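Local coordinates for protein 4-hydroxy-tetrahydrodipicolinate synthase (Aquifex aeolicus, PDB 2EHH) that probably condenses pyruvate with aspartate semialdehyde to form 4-hydroxy-tetrahydrodipicolinate, a step of lysine biosynthesis that proceeds through a Schiff base, at residues G4-L9 with G201-A206. Sequence-based numbering, arbitrary orientation.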
loop_
_atom_site.group_PDB
_atom_site.type_symbol
_atom_site.label_atom_id
_atom_site.label_comp_id
_atom_site.label_asym_id
_atom_site.label_seq_id
_atom_site.Cartn_x
_atom_site.Cartn_y
_atom_site.Cartn_z
ATOM N N GLY A 4 19.668 14.048 -20.952
ATOM C CA GLY A 4 20.757 14.502 -20.108
ATOM C C GLY A 4 20.447 14.864 -18.671
ATOM O O GLY A 4 19.569 14.282 -18.032
ATOM N N SER A 5 21.195 15.843 -18.171
ATOM C CA SER A 5 21.058 16.320 -16.805
ATOM C C SER A 5 20.191 17.575 -16.754
ATOM O O SER A 5 20.613 18.650 -17.188
ATOM C CB SER A 5 22.447 16.612 -16.231
ATOM O OG SER A 5 22.365 17.045 -14.886
ATOM N N ILE A 6 18.978 17.421 -16.227
ATOM C CA ILE A 6 18.013 18.510 -16.100
ATOM C C ILE A 6 17.781 18.780 -14.616
ATOM O O ILE A 6 17.519 17.858 -13.844
ATOM C CB ILE A 6 16.666 18.131 -16.755
ATOM C CG1 ILE A 6 16.890 17.781 -18.227
ATOM C CG2 ILE A 6 15.662 19.277 -16.617
ATOM C CD1 ILE A 6 15.634 17.323 -18.951
ATOM N N VAL A 7 17.873 20.039 -14.210
ATOM C CA VAL A 7 17.679 20.368 -12.807
ATOM C C VAL A 7 16.288 20.924 -12.500
ATOM O O VAL A 7 15.805 21.824 -13.183
ATOM C CB VAL A 7 18.743 21.393 -12.322
ATOM C CG1 VAL A 7 18.632 22.685 -13.127
ATOM C CG2 VAL A 7 18.560 21.679 -10.835
ATOM N N ALA A 8 15.636 20.355 -11.489
ATOM C CA ALA A 8 14.330 20.841 -11.052
ATOM C C ALA A 8 14.772 21.967 -10.121
ATOM O O ALA A 8 15.098 21.747 -8.954
ATOM C CB ALA A 8 13.578 19.748 -10.282
ATOM N N LEU A 9 14.824 23.175 -10.665
ATOM C CA LEU A 9 15.302 24.328 -9.917
ATOM C C LEU A 9 14.398 24.831 -8.799
ATOM O O LEU A 9 13.185 24.946 -8.965
ATOM C CB LEU A 9 15.580 25.474 -10.891
ATOM C CG LEU A 9 16.619 26.502 -10.457
ATOM C CD1 LEU A 9 17.996 25.864 -10.488
ATOM C CD2 LEU A 9 16.579 27.704 -11.396
ATOM N N GLY A 201 17.668 10.358 -19.468
ATOM C CA GLY A 201 18.214 11.352 -18.568
ATOM C C GLY A 201 17.426 11.434 -17.278
ATOM O O GLY A 201 16.685 10.512 -16.934
ATOM N N VAL A 202 17.578 12.549 -16.570
ATOM C CA VAL A 202 16.885 12.747 -15.306
ATOM C C VAL A 202 16.516 14.204 -15.055
ATOM O O VAL A 202 17.237 15.120 -15.461
ATOM C CB VAL A 202 17.768 12.278 -14.114
ATOM C CG1 VAL A 202 19.092 13.042 -14.107
ATOM C CG2 VAL A 202 17.037 12.503 -12.794
ATOM N N ILE A 203 15.364 14.418 -14.426
ATOM C CA ILE A 203 14.963 15.762 -14.030
ATOM C C ILE A 203 15.240 15.599 -12.543
ATOM O O ILE A 203 14.438 15.039 -11.792
ATOM C CB ILE A 203 13.483 16.049 -14.336
ATOM C CG1 ILE A 203 13.310 16.189 -15.856
ATOM C CG2 ILE A 203 13.052 17.340 -13.651
ATOM C CD1 ILE A 203 11.906 16.540 -16.315
ATOM N N SER A 204 16.432 16.057 -12.169
ATOM C CA SER A 204 17.012 15.931 -10.837
ATOM C C SER A 204 16.837 17.020 -9.784
ATOM O O SER A 204 16.639 18.197 -10.092
ATOM C CB SER A 204 18.517 15.666 -11.025
ATOM O OG SER A 204 19.259 15.824 -9.829
ATOM N N VAL A 205 16.920 16.588 -8.526
ATOM C CA VAL A 205 16.855 17.470 -7.370
ATOM C C VAL A 205 18.307 17.680 -6.931
ATOM O O VAL A 205 18.729 18.802 -6.651
ATOM C CB VAL A 205 16.057 16.822 -6.201
ATOM C CG1 VAL A 205 16.302 17.582 -4.907
ATOM C CG2 VAL A 205 14.568 16.824 -6.526
ATOM N N ALA A 206 19.068 16.586 -6.890
ATOM C CA ALA A 206 20.471 16.620 -6.480
ATOM C C ALA A 206 21.298 17.559 -7.353
ATOM O O ALA A 206 22.335 18.066 -6.925
ATOM C CB ALA A 206 21.066 15.215 -6.522
#
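Ile6 and Ile203 face each other across the seam of a TIM barrel, where the first strand, 4-8, lies parallel to the eighth, 201-204, and closes the eight-stranded sheet on itself. The case illustrates how a (beta/alpha)8 barrel joins its two ends with the same backbone pattern that links its other strands. Four hydrogen bonds do the work, their donors taken in turn from the two strands: Val202 N to Gly4 O, Ile6 N to Val202 O (3.0 Å), Ser204 N to Ile6 O (2.7 Å) and Ala8 N to Ser204 O. The last is almost straight, 174° at the hydrogen. The strand axes are inclined by 16°, and weaker CA-H...O contacts supplement the bonds, Gly201 CA lying 3.3 Å from Gly4 O. Glycine suits position 201, since a CB there would collide with that same oxygen.

The apolar contacts lie on the barrel's inner face. Ile6 and Ile203 cross obliquely, CB, CG2 and CD1 of Ile6 gathering about Ile203 CG1. The CG2 branch of Ile203, anti to the backbone N, meets Ala8 CB at 4.2 Å. The side chain of Lys161, the probable Schiff-base lysine, comes close to that of Ile203, and that of Thr44, a predicted pyruvate-binding residue, to that of Ala8; Ile203 is itself predicted to bind pyruvate, consistent with this part of the seam lining the active site.

Val202 and Ser5 point to the other face, against helix 211-223. Polar ends on this side are held from outside the seam: Ser5 OG bonds to Asn207, while chi1 of 166° sets Ser204 OG anti to its backbone N, where it bonds to Asp188 and to the backbone N of Asn207. Ser204 CB lies 3.7 Å from Ile6 O.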